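Local atomic coordinates of N-acyl-D-glutamate deacylase (Bordetella bronchiseptica, PDB entry 3GIP), a protein that probably uses a zinc-dependent amidohydrolase active site to remove the acyl group from N-acyl-D-glutamate, releasing D-glutamate and a carboxylate. Residues 425-431 with 452-458; 57-61 with 417-421; 77-83 with 136-140. One frame throughout, in Å; residues are numbered along the deposited sequence.

Contact 1: residues 425-431 with 452-458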
ATOM      1  N   TRP A 425      12.698  -1.060  16.481  1.00 17.77           N
ATOM      2  CA  TRP A 425      11.623  -1.989  16.793  1.00 17.51           C
ATOM      3  C   TRP A 425      11.889  -3.327  16.114  1.00 17.50           C
ATOM      4  O   TRP A 425      12.372  -3.378  14.979  1.00 17.80           O
ATOM      5  CB  TRP A 425      10.280  -1.427  16.337  1.00 19.25           C
ATOM      6  CG  TRP A 425       9.795  -0.306  17.190  1.00 19.79           C
ATOM      7  CD1 TRP A 425       9.796   1.023  16.884  1.00 20.99           C
ATOM      8  CD2 TRP A 425       9.247  -0.417  18.508  1.00 21.25           C
ATOM      9  NE1 TRP A 425       9.278   1.752  17.931  1.00 21.14           N
ATOM     10  CE2 TRP A 425       8.934   0.892  18.941  1.00 21.87           C
ATOM     11  CE3 TRP A 425       8.990  -1.495  19.367  1.00 21.58           C
ATOM     12  CZ2 TRP A 425       8.375   1.152  20.196  1.00 22.61           C
ATOM     13  CZ3 TRP A 425       8.432  -1.235  20.618  1.00 22.09           C
ATOM     14  CH2 TRP A 425       8.132   0.080  21.018  1.00 22.41           C
ATOM     15  N   ALA A 426      11.560  -4.410  16.808  1.00 16.64           N
ATOM     16  CA  ALA A 426      11.802  -5.743  16.281  1.00 15.91           C
ATOM     17  C   ALA A 426      10.771  -6.275  15.287  1.00 16.04           C
ATOM     18  O   ALA A 426      10.125  -7.299  15.540  1.00 16.47           O
ATOM     19  CB  ALA A 426      11.974  -6.733  17.433  1.00 16.11           C
ATOM     20  N   ASP A 427      10.606  -5.567  14.170  1.00 16.55           N
ATOM     21  CA  ASP A 427       9.713  -6.015  13.099  1.00 15.98           C
ATOM     22  C   ASP A 427      10.694  -6.825  12.256  1.00 15.08           C
ATOM     23  O   ASP A 427      11.622  -6.264  11.669  1.00 14.66           O
ATOM     24  CB  ASP A 427       9.173  -4.839  12.273  1.00 15.67           C
ATOM     25  CG  ASP A 427       8.188  -3.974  13.042  1.00 16.95           C
ATOM     26  OD1 ASP A 427       7.554  -4.478  13.993  1.00 17.58           O
ATOM     27  OD2 ASP A 427       8.032  -2.790  12.677  1.00 16.08           O
ATOM     28  N   VAL A 428      10.498  -8.138  12.200  1.00 14.38           N
ATOM     29  CA  VAL A 428      11.432  -9.002  11.488  1.00 15.29           C
ATOM     30  C   VAL A 428      10.770 -10.085  10.656  1.00 15.16           C
ATOM     31  O   VAL A 428       9.732 -10.624  11.031  1.00 15.83           O
ATOM     32  CB  VAL A 428      12.372  -9.719  12.498  1.00 15.85           C
ATOM     33  CG1 VAL A 428      13.458 -10.485  11.764  1.00 16.21           C
ATOM     34  CG2 VAL A 428      12.973  -8.713  13.463  1.00 17.53           C
ATOM     35  N   VAL A 429      11.380 -10.406   9.521  1.00 14.97           N
ATOM     36  CA  VAL A 429      10.875 -11.480   8.680  1.00 15.05           C
ATOM     37  C   VAL A 429      12.049 -12.389   8.358  1.00 14.09           C
ATOM     38  O   VAL A 429      13.143 -11.922   8.037  1.00 15.16           O
ATOM     39  CB  VAL A 429      10.240 -10.972   7.357  1.00 14.44           C
ATOM     40  CG1 VAL A 429      11.256 -10.204   6.530  1.00 16.55           C
ATOM     41  CG2 VAL A 429       9.697 -12.159   6.566  1.00 14.27           C
ATOM     42  N   VAL A 430      11.822 -13.692   8.479  1.00 14.07           N
ATOM     43  CA  VAL A 430      12.840 -14.689   8.184  1.00 13.86           C
ATOM     44  C   VAL A 430      12.330 -15.459   6.975  1.00 14.94           C
ATOM     45  O   VAL A 430      11.212 -15.977   6.995  1.00 15.32           O
ATOM     46  CB  VAL A 430      13.023 -15.668   9.365  1.00 14.15           C
ATOM     47  CG1 VAL A 430      14.078 -16.713   9.021  1.00 16.20           C
ATOM     48  CG2 VAL A 430      13.421 -14.899  10.615  1.00 14.75           C
ATOM     49  N   PHE A 431      13.132 -15.529   5.919  1.00 15.24           N
ATOM     50  CA  PHE A 431      12.695 -16.234   4.722  1.00 15.19           C
ATOM     51  C   PHE A 431      13.822 -16.946   3.992  1.00 14.58           C
ATOM     52  O   PHE A 431      14.990 -16.597   4.137  1.00 14.89           O
ATOM     53  CB  PHE A 431      11.989 -15.253   3.773  1.00 14.50           C
ATOM     54  CG  PHE A 431      12.892 -14.192   3.188  1.00 13.99           C
ATOM     55  CD1 PHE A 431      13.561 -14.413   1.986  1.00 13.79           C
ATOM     56  CD2 PHE A 431      13.062 -12.967   3.832  1.00 14.42           C
ATOM     57  CE1 PHE A 431      14.385 -13.430   1.431  1.00 13.43           C
ATOM     58  CE2 PHE A 431      13.886 -11.974   3.284  1.00 15.85           C
ATOM     59  CZ  PHE A 431      14.548 -12.206   2.082  1.00 14.52           C
ATOM     60  N   ILE A 452       8.395 -18.133   3.543  1.00 15.95           N
ATOM     61  CA  ILE A 452       8.391 -17.237   4.697  1.00 15.43           C
ATOM     62  C   ILE A 452       8.402 -18.152   5.918  1.00 16.70           C
ATOM     63  O   ILE A 452       7.447 -18.890   6.157  1.00 16.89           O
ATOM     64  CB  ILE A 452       7.130 -16.350   4.727  1.00 15.70           C
ATOM     65  CG1 ILE A 452       7.100 -15.444   3.492  1.00 15.44           C
ATOM     66  CG2 ILE A 452       7.118 -15.501   5.998  1.00 16.34           C
ATOM     67  CD1 ILE A 452       8.272 -14.477   3.400  1.00 14.67           C
ATOM     68  N   ALA A 453       9.493 -18.113   6.677  1.00 16.90           N
ATOM     69  CA  ALA A 453       9.638 -18.963   7.853  1.00 17.26           C
ATOM     70  C   ALA A 453       9.037 -18.383   9.128  1.00 17.54           C
ATOM     71  O   ALA A 453       8.479 -19.117   9.943  1.00 17.32           O
ATOM     72  CB  ALA A 453      11.113 -19.285   8.079  1.00 18.47           C
ATOM     73  N   GLY A 454       9.147 -17.073   9.305  1.00 16.66           N
ATOM     74  CA  GLY A 454       8.604 -16.467  10.504  1.00 16.58           C
ATOM     75  C   GLY A 454       8.538 -14.961  10.422  1.00 15.76           C
ATOM     76  O   GLY A 454       9.284 -14.337   9.669  1.00 14.93           O
ATOM     77  N   VAL A 455       7.638 -14.373  11.201  1.00 15.73           N
ATOM     78  CA  VAL A 455       7.479 -12.927  11.215  1.00 15.62           C
ATOM     79  C   VAL A 455       7.244 -12.422  12.629  1.00 16.03           C
ATOM     80  O   VAL A 455       6.411 -12.960  13.361  1.00 16.48           O
ATOM     81  CB  VAL A 455       6.284 -12.477  10.349  1.00 15.22           C
ATOM     82  CG1 VAL A 455       6.167 -10.957  10.382  1.00 15.06           C
ATOM     83  CG2 VAL A 455       6.460 -12.960   8.919  1.00 16.48           C
ATOM     84  N   LEU A 456       7.994 -11.391  13.005  1.00 16.36           N
ATOM     85  CA  LEU A 456       7.848 -10.773  14.312  1.00 16.36           C
ATOM     86  C   LEU A 456       7.390  -9.340  14.100  1.00 16.20           C
ATOM     87  O   LEU A 456       7.861  -8.652  13.192  1.00 17.05           O
ATOM     88  CB  LEU A 456       9.180 -10.743  15.070  1.00 16.52           C
ATOM     89  CG  LEU A 456       9.895 -12.045  15.423  1.00 16.25           C
ATOM     90  CD1 LEU A 456      11.191 -11.710  16.161  1.00 17.67           C
ATOM     91  CD2 LEU A 456       8.999 -12.917  16.289  1.00 18.15           C
ATOM     92  N   VAL A 457       6.449  -8.904  14.926  1.00 16.24           N
ATOM     93  CA  VAL A 457       5.955  -7.538  14.888  1.00 16.34           C
ATOM     94  C   VAL A 457       6.251  -7.034  16.292  1.00 17.09           C
ATOM     95  O   VAL A 457       5.725  -7.566  17.270  1.00 17.71           O
ATOM     96  CB  VAL A 457       4.437  -7.478  14.616  1.00 16.06           C
ATOM     97  CG1 VAL A 457       3.919  -6.066  14.851  1.00 15.72           C
ATOM     98  CG2 VAL A 457       4.154  -7.899  13.178  1.00 17.48           C
ATOM     99  N   ASN A 458       7.122  -6.037  16.391  1.00 16.56           N
ATOM    100  CA  ASN A 458       7.502  -5.487  17.687  1.00 17.66           C
ATOM    101  C   ASN A 458       7.954  -6.598  18.635  1.00 19.01           C
ATOM    102  O   ASN A 458       7.610  -6.611  19.821  1.00 20.35           O
ATOM    103  CB  ASN A 458       6.333  -4.699  18.277  1.00 17.11           C
ATOM    104  CG  ASN A 458       5.953  -3.508  17.418  1.00 16.77           C
ATOM    105  OD1 ASN A 458       4.781  -3.284  17.125  1.00 19.10           O
ATOM    106  ND2 ASN A 458       6.953  -2.733  17.012  1.00 15.20           N
TER

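Contact 2: residues 57-61 with 417-421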
ATOM      1  N   ILE A  57      17.368 -15.885   5.328  1.00 16.62           N
ATOM      2  CA  ILE A  57      17.705 -14.473   5.409  1.00 16.01           C
ATOM      3  C   ILE A  57      16.861 -13.902   6.541  1.00 15.38           C
ATOM      4  O   ILE A  57      15.691 -14.257   6.691  1.00 15.60           O
ATOM      5  CB  ILE A  57      17.336 -13.712   4.111  1.00 16.95           C
ATOM      6  CG1 ILE A  57      18.241 -14.155   2.961  1.00 16.93           C
ATOM      7  CG2 ILE A  57      17.451 -12.207   4.339  1.00 17.57           C
ATOM      8  CD1 ILE A  57      19.704 -13.799   3.148  1.00 18.09           C
ATOM      9  N   VAL A  58      17.471 -13.046   7.350  1.00 14.05           N
ATOM     10  CA  VAL A  58      16.777 -12.390   8.448  1.00 15.05           C
ATOM     11  C   VAL A  58      16.786 -10.920   8.046  1.00 14.71           C
ATOM     12  O   VAL A  58      17.844 -10.299   7.933  1.00 15.21           O
ATOM     13  CB  VAL A  58      17.521 -12.600   9.779  1.00 15.40           C
ATOM     14  CG1 VAL A  58      16.774 -11.913  10.911  1.00 15.75           C
ATOM     15  CG2 VAL A  58      17.656 -14.088  10.054  1.00 15.06           C
ATOM     16  N   ALA A  59      15.600 -10.370   7.813  1.00 14.92           N
ATOM     17  CA  ALA A  59      15.490  -8.994   7.353  1.00 14.67           C
ATOM     18  C   ALA A  59      14.447  -8.193   8.111  1.00 14.15           C
ATOM     19  O   ALA A  59      13.694  -8.740   8.918  1.00 14.58           O
ATOM     20  CB  ALA A  59      15.144  -9.004   5.864  1.00 15.51           C
ATOM     21  N   PRO A  60      14.401  -6.868   7.876  1.00 13.75           N
ATOM     22  CA  PRO A  60      13.396  -6.065   8.577  1.00 14.17           C
ATOM     23  C   PRO A  60      12.044  -6.473   7.986  1.00 15.31           C
ATOM     24  O   PRO A  60      11.971  -6.833   6.810  1.00 15.12           O
ATOM     25  CB  PRO A  60      13.748  -4.626   8.190  1.00 15.29           C
ATOM     26  CG  PRO A  60      15.174  -4.694   7.702  1.00 14.56           C
ATOM     27  CD  PRO A  60      15.231  -6.025   6.997  1.00 13.59           C
ATOM     28  N   GLY A  61      10.984  -6.427   8.786  1.00 14.24           N
ATOM     29  CA  GLY A  61       9.674  -6.778   8.264  1.00 13.43           C
ATOM     30  C   GLY A  61       9.344  -5.861   7.099  1.00 12.66           C
ATOM     31  O   GLY A  61       9.753  -4.696   7.089  1.00 13.02           O
ATOM     32  N   ARG A 417      12.343   1.971  12.594  1.00 19.46           N
ATOM     33  CA  ARG A 417      11.714   0.888  11.844  1.00 18.14           C
ATOM     34  C   ARG A 417      12.317   0.801  10.454  1.00 16.46           C
ATOM     35  O   ARG A 417      12.905   1.764   9.961  1.00 17.13           O
ATOM     36  CB  ARG A 417      10.202   1.097  11.714  1.00 20.54           C
ATOM     37  CG  ARG A 417       9.439   0.858  12.992  1.00 23.38           C
ATOM     38  CD  ARG A 417       7.938   0.918  12.779  1.00 21.33           C
ATOM     39  NE  ARG A 417       7.263   1.089  14.058  1.00 21.53           N
ATOM     40  CZ  ARG A 417       7.086   0.124  14.952  1.00 21.13           C
ATOM     41  NH1 ARG A 417       7.520  -1.105  14.706  1.00 18.69           N
ATOM     42  NH2 ARG A 417       6.504   0.401  16.112  1.00 23.30           N
ATOM     43  N   GLY A 418      12.169  -0.360   9.827  1.00 16.38           N
ATOM     44  CA  GLY A 418      12.686  -0.548   8.485  1.00 16.14           C
ATOM     45  C   GLY A 418      14.153  -0.916   8.392  1.00 16.53           C
ATOM     46  O   GLY A 418      14.700  -1.006   7.294  1.00 16.83           O
ATOM     47  N   VAL A 419      14.798  -1.125   9.535  1.00 17.41           N
ATOM     48  CA  VAL A 419      16.210  -1.493   9.552  1.00 17.67           C
ATOM     49  C   VAL A 419      16.512  -2.399  10.733  1.00 17.92           C
ATOM     50  O   VAL A 419      15.915  -2.264  11.800  1.00 18.27           O
ATOM     51  CB  VAL A 419      17.128  -0.251   9.668  1.00 19.43           C
ATOM     52  CG1 VAL A 419      17.057   0.583   8.400  1.00 23.06           C
ATOM     53  CG2 VAL A 419      16.716   0.579  10.875  1.00 21.53           C
ATOM     54  N   LEU A 420      17.431  -3.336  10.539  1.00 16.62           N
ATOM     55  CA  LEU A 420      17.815  -4.218  11.626  1.00 16.92           C
ATOM     56  C   LEU A 420      19.080  -3.647  12.255  1.00 17.91           C
ATOM     57  O   LEU A 420      20.189  -3.886  11.779  1.00 17.81           O
ATOM     58  CB  LEU A 420      18.071  -5.645  11.122  1.00 17.35           C
ATOM     59  CG  LEU A 420      16.868  -6.411  10.559  1.00 16.43           C
ATOM     60  CD1 LEU A 420      17.287  -7.842  10.257  1.00 16.97           C
ATOM     61  CD2 LEU A 420      15.710  -6.404  11.558  1.00 15.63           C
ATOM     62  N   GLN A 421      18.894  -2.867  13.315  1.00 18.96           N
ATOM     63  CA  GLN A 421      19.996  -2.254  14.051  1.00 19.68           C
ATOM     64  C   GLN A 421      19.572  -2.214  15.514  1.00 20.06           C
ATOM     65  O   GLN A 421      18.383  -2.154  15.816  1.00 18.36           O
ATOM     66  CB  GLN A 421      20.266  -0.833  13.539  1.00 21.17           C
ATOM     67  CG  GLN A 421      19.047   0.079  13.541  1.00 24.39           C
ATOM     68  CD  GLN A 421      19.352   1.483  13.037  1.00 25.44           C
ATOM     69  OE1 GLN A 421      20.034   1.662  12.022  1.00 24.87           O
ATOM     70  NE2 GLN A 421      18.828   2.488  13.736  1.00 24.11           N
TER
HETATM   71  O   HOH W   1      10.346  -2.808   8.993  1.00 14.90           O

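Contact 3: residues 77-83 with 136-140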
ATOM      1  N   PRO A  77      -9.572  -9.010  11.492  1.00 19.74           N
ATOM      2  CA  PRO A  77      -8.363  -8.845  12.309  1.00 19.58           C
ATOM      3  C   PRO A  77      -7.131  -9.724  12.081  1.00 18.94           C
ATOM      4  O   PRO A  77      -6.030  -9.336  12.474  1.00 18.84           O
ATOM      5  CB  PRO A  77      -8.897  -8.969  13.737  1.00 20.51           C
ATOM      6  CG  PRO A  77     -10.076  -9.881  13.579  1.00 22.58           C
ATOM      7  CD  PRO A  77     -10.734  -9.333  12.341  1.00 20.79           C
ATOM      8  N   ASP A  78      -7.292 -10.889  11.460  1.00 17.96           N
ATOM      9  CA  ASP A  78      -6.143 -11.773  11.247  1.00 17.91           C
ATOM     10  C   ASP A  78      -5.049 -11.182  10.358  1.00 17.12           C
ATOM     11  O   ASP A  78      -3.864 -11.441  10.576  1.00 17.44           O
ATOM     12  CB  ASP A  78      -6.588 -13.119  10.663  1.00 19.37           C
ATOM     13  CG  ASP A  78      -7.296 -12.972   9.335  1.00 21.56           C
ATOM     14  OD1 ASP A  78      -8.519 -12.717   9.336  1.00 23.82           O
ATOM     15  OD2 ASP A  78      -6.625 -13.101   8.289  1.00 21.28           O
ATOM     16  N   LEU A  79      -5.445 -10.393   9.364  1.00 16.49           N
ATOM     17  CA  LEU A  79      -4.483  -9.782   8.446  1.00 15.25           C
ATOM     18  C   LEU A  79      -3.484 -10.807   7.904  1.00 15.95           C
ATOM     19  O   LEU A  79      -2.343 -10.466   7.596  1.00 14.43           O
ATOM     20  CB  LEU A  79      -3.724  -8.653   9.156  1.00 16.16           C
ATOM     21  CG  LEU A  79      -4.348  -7.253   9.152  1.00 17.88           C
ATOM     22  CD1 LEU A  79      -4.212  -6.663   7.758  1.00 19.92           C
ATOM     23  CD2 LEU A  79      -5.802  -7.295   9.574  1.00 19.14           C
ATOM     24  N   ARG A  80      -3.922 -12.056   7.770  1.00 16.17           N
ATOM     25  CA  ARG A  80      -3.047 -13.126   7.294  1.00 15.07           C
ATOM     26  C   ARG A  80      -2.502 -12.880   5.888  1.00 15.21           C
ATOM     27  O   ARG A  80      -1.424 -13.371   5.545  1.00 14.78           O
ATOM     28  CB  ARG A  80      -3.789 -14.464   7.346  1.00 16.11           C
ATOM     29  CG  ARG A  80      -2.930 -15.691   7.051  1.00 17.20           C
ATOM     30  CD  ARG A  80      -1.940 -15.980   8.170  1.00 17.51           C
ATOM     31  NE  ARG A  80      -1.370 -17.319   8.042  1.00 20.86           N
ATOM     32  CZ  ARG A  80      -0.676 -17.935   8.995  1.00 20.71           C
ATOM     33  NH1 ARG A  80      -0.455 -17.333  10.153  1.00 21.71           N
ATOM     34  NH2 ARG A  80      -0.217 -19.166   8.794  1.00 23.46           N
ATOM     35  N   TRP A  81      -3.240 -12.128   5.077  1.00 15.15           N
ATOM     36  CA  TRP A  81      -2.784 -11.832   3.723  1.00 15.22           C
ATOM     37  C   TRP A  81      -1.529 -10.968   3.757  1.00 15.62           C
ATOM     38  O   TRP A  81      -0.779 -10.920   2.784  1.00 14.38           O
ATOM     39  CB  TRP A  81      -3.892 -11.149   2.905  1.00 15.60           C
ATOM     40  CG  TRP A  81      -4.464  -9.881   3.491  1.00 14.05           C
ATOM     41  CD1 TRP A  81      -4.126  -8.598   3.163  1.00 14.41           C
ATOM     42  CD2 TRP A  81      -5.497  -9.784   4.478  1.00 13.78           C
ATOM     43  NE1 TRP A  81      -4.890  -7.707   3.883  1.00 14.71           N
ATOM     44  CE2 TRP A  81      -5.737  -8.411   4.699  1.00 13.47           C
ATOM     45  CE3 TRP A  81      -6.242 -10.728   5.199  1.00 14.87           C
ATOM     46  CZ2 TRP A  81      -6.694  -7.955   5.613  1.00 14.23           C
ATOM     47  CZ3 TRP A  81      -7.196 -10.272   6.110  1.00 14.55           C
ATOM     48  CH2 TRP A  81      -7.409  -8.898   6.305  1.00 14.28           C
ATOM     49  N   LYS A  82      -1.298 -10.300   4.886  1.00 14.66           N
ATOM     50  CA  LYS A  82      -0.117  -9.453   5.056  1.00 14.65           C
ATOM     51  C   LYS A  82       1.026 -10.244   5.682  1.00 14.32           C
ATOM     52  O   LYS A  82       2.126 -10.311   5.137  1.00 14.01           O
ATOM     53  CB  LYS A  82      -0.416  -8.265   5.977  1.00 14.82           C
ATOM     54  CG  LYS A  82      -1.506  -7.320   5.512  1.00 15.14           C
ATOM     55  CD  LYS A  82      -1.139  -6.579   4.241  1.00 16.41           C
ATOM     56  CE  LYS A  82      -2.090  -5.409   4.051  1.00 15.20           C
ATOM     57  NZ  LYS A  82      -1.991  -4.756   2.722  1.00 14.50           N
ATOM     58  N   THR A  83       0.762 -10.844   6.837  1.00 14.42           N
ATOM     59  CA  THR A  83       1.794 -11.587   7.541  1.00 14.64           C
ATOM     60  C   THR A  83       2.384 -12.748   6.749  1.00 13.63           C
ATOM     61  O   THR A  83       3.589 -13.002   6.823  1.00 14.00           O
ATOM     62  CB  THR A  83       1.269 -12.122   8.891  1.00 15.72           C
ATOM     63  OG1 THR A  83       0.246 -13.092   8.656  1.00 15.58           O
ATOM     64  CG2 THR A  83       0.697 -10.984   9.727  1.00 16.45           C
ATOM     65  N   PRO A 136      -3.917  -3.838  16.259  1.00 18.62           N
ATOM     66  CA  PRO A 136      -3.830  -4.515  14.962  1.00 17.98           C
ATOM     67  C   PRO A 136      -2.757  -5.598  14.964  1.00 17.11           C
ATOM     68  O   PRO A 136      -1.830  -5.558  15.769  1.00 16.04           O
ATOM     69  CB  PRO A 136      -3.505  -3.372  14.006  1.00 17.62           C
ATOM     70  CG  PRO A 136      -2.628  -2.488  14.852  1.00 17.78           C
ATOM     71  CD  PRO A 136      -3.376  -2.468  16.176  1.00 17.93           C
ATOM     72  N   MET A 137      -2.887  -6.565  14.061  1.00 15.68           N
ATOM     73  CA  MET A 137      -1.924  -7.658  13.965  1.00 16.20           C
ATOM     74  C   MET A 137      -0.547  -7.138  13.560  1.00 15.45           C
ATOM     75  O   MET A 137       0.482  -7.662  13.994  1.00 16.27           O
ATOM     76  CB  MET A 137      -2.394  -8.690  12.936  1.00 17.08           C
ATOM     77  CG  MET A 137      -1.531  -9.941  12.886  1.00 17.70           C
ATOM     78  SD  MET A 137      -1.611 -10.895  14.417  1.00 17.87           S
ATOM     79  CE  MET A 137      -3.127 -11.833  14.141  1.00 19.84           C
ATOM     80  N   ILE A 138      -0.542  -6.117  12.713  1.00 15.31           N
ATOM     81  CA  ILE A 138       0.696  -5.506  12.243  1.00 14.20           C
ATOM     82  C   ILE A 138       0.637  -4.007  12.523  1.00 13.62           C
ATOM     83  O   ILE A 138      -0.398  -3.490  12.951  1.00 14.26           O
ATOM     84  CB  ILE A 138       0.905  -5.734  10.719  1.00 14.18           C
ATOM     85  CG1 ILE A 138      -0.205  -5.050   9.918  1.00 16.45           C
ATOM     86  CG2 ILE A 138       0.927  -7.226  10.417  1.00 14.75           C
ATOM     87  CD1 ILE A 138       0.014  -5.102   8.403  1.00 15.38           C
ATOM     88  N   ASN A 139       1.741  -3.307  12.286  1.00 13.85           N
ATOM     89  CA  ASN A 139       1.770  -1.868  12.530  1.00 14.78           C
ATOM     90  C   ASN A 139       0.944  -1.138  11.488  1.00 15.59           C
ATOM     91  O   ASN A 139       0.866  -1.558  10.329  1.00 14.76           O
ATOM     92  CB  ASN A 139       3.208  -1.352  12.516  1.00 14.44           C
ATOM     93  CG  ASN A 139       4.077  -2.052  13.531  1.00 14.60           C
ATOM     94  OD1 ASN A 139       5.079  -2.679  13.181  1.00 17.81           O
ATOM     95  ND2 ASN A 139       3.695  -1.959  14.800  1.00 14.13           N
ATOM     96  N   VAL A 140       0.329  -0.036  11.906  1.00 13.61           N
ATOM     97  CA  VAL A 140      -0.517   0.743  11.017  1.00 15.22           C
ATOM     98  C   VAL A 140      -0.220   2.235  10.996  1.00 16.39           C
ATOM     99  O   VAL A 140      -0.229   2.899  12.034  1.00 16.70           O
ATOM    100  CB  VAL A 140      -2.005   0.572  11.395  1.00 15.92           C
ATOM    101  CG1 VAL A 140      -2.884   1.354  10.429  1.00 16.20           C
ATOM    102  CG2 VAL A 140      -2.373  -0.903  11.393  1.00 17.02           C
TER
HETATM  103  O   HOH W   2      -5.608  -6.730  13.183  1.00 17.94           O

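Contact 1: residues 425-431 with 452-458
A classic beta bulge interrupts this antiparallel pair: Ala453 and Gly454 both face Val430, whose O accepts from Ala453 N at 2.8 Å and from Gly454 N at 3.3 Å. Ala453 takes helix-like backbone angles, and the register shifts by one, so that Phe431 pairs with Ile452. Val430 N closes the bulge by donating to Gly454 O at 2.9 Å. Regular pairing resumes with Val429 and Val455, then with the hydrogen-bonded pair Val428 and Leu456, where Leu456 N lies 2.7 Å from Val428 O and Val428 N 2.9 Å from Leu456 O. Strands 428-431 and 452-457 run 166° apart and extend the sheet from strand 57-64, at the junction between the TIM-barrel-like amidohydrolase domain and the smaller beta domain. Val429 CG2 packs against Val455 CG2 at 4.1 Å and Ile452 CD1 at 4.2 Å; on the other face Val428 CB lies 4.2 Å from Leu456 CB. Just before strand 428-431, Ala426 is the centre of an inverse gamma turn, and a carboxylate takes over from the main chain: Asp427 OD1 accepts from Asn458 N at 2.9 Å, while Asp427 OD2 forms a salt bridge with Arg417.

Contact 2: residues 57-61 with 417-421
Leu420 and Pro60 supply most of the surface buried here, with a smaller share from Gly418. The CA-to-CB bond of Leu420 points toward strand 57-60, and the side chain lies against its backbone: Leu420 CG sits 3.7 Å from both Pro60 N and Pro60 CG, while Leu420 CD1 reaches Val58 O at 3.4 Å and Val58 CG1 at 4.2 Å. The Pro60 ring also rests on the loop main chain, with Pro60 CB 3.7 Å from Gly418 C and Pro60 CG 3.8 Å from Val419 CA. A proline has no amide hydrogen to offer, and the two segments meet through apolar surface without any direct hydrogen bond. Strand 57-64 belongs to the sheet that includes the parallel strands of the TIM-barrel-like amidohydrolase domain, here flanked by strands 15-16 and 428-431, and also pairing with strand 87-92; the loop that follows helix 406-412 runs alongside it in a roughly opposite direction, 143° apart, joining parts of the chain more than 350 residues apart. Val401 of helix 397-404 also packs on Pro60, and Ile16 touches Leu420. Gly418 has a positive phi of 83°, and at its backbone angles a CB would be jammed against the carbonyl O of Arg417. One water gives the segments a polar connection, donating to Gly61 O at 2.7 Å and accepting a weak bond from Gly418 N at 3.2 Å.

Contact 3: residues 77-83 with 136-140
An Asx turn leads into the short helix 80-83; the lead-in 77-79 and helix residues Lys82 and Thr83 pack against residues 137-138, just before strand 139-145, one of the parallel strands of the amidohydrolase barrel. In the turn, Asp78 OD2 accepts from Arg80 N at 2.9 Å, and Leu79 takes the N-cap position. Met137 and Ile138 carry the contact from their segment. Met137 CB lies 3.7 Å from Pro77 O and 4.0 Å from Leu79 CB, and Met137 CG lies 3.6 Å from Asp78 O and 4.0 Å from Thr83 CG2. Ile138 continues the apolar surface, with CG2 3.8 Å from Thr83 CG2 and CD1 3.9 Å from Lys82 CG. Lys82 thus lends its aliphatic part to the contact while its NZ leads away to salt bridges with Asp64 and Asp69. A water donates to Pro77 O at 2.7 Å and accepts from Met137 N at 2.9 Å. The contact therefore rests on van der Waals packing and one water bridge, with no direct polar pair.

All three contacts are largely buried and reach the same large sheet; contacts 1 and 3 each have one exposed residue, Ala453 and Asp78, and contact 2 has none. Contact 1 joins neighbouring strands through main-chain hydrogen bonds, whereas contact 2 sets a loop against strand 57-60 and contact 3 joins a helix and its lead-in to the loop entering strand 139-145, both by apolar packing with one bridging water. Contacts 1 and 2 meet through neighbouring strands 428-431 and 57-64, where Phe431 O lies 2.8 Å from Ile57 N, a probable hydrogen bond. Contact 3 approaches contact 1 where Val455 CG2 lies 3.6 Å from Thr83 O. Contacts 2 and 3 are farther apart, with centres about 18 Å from each other.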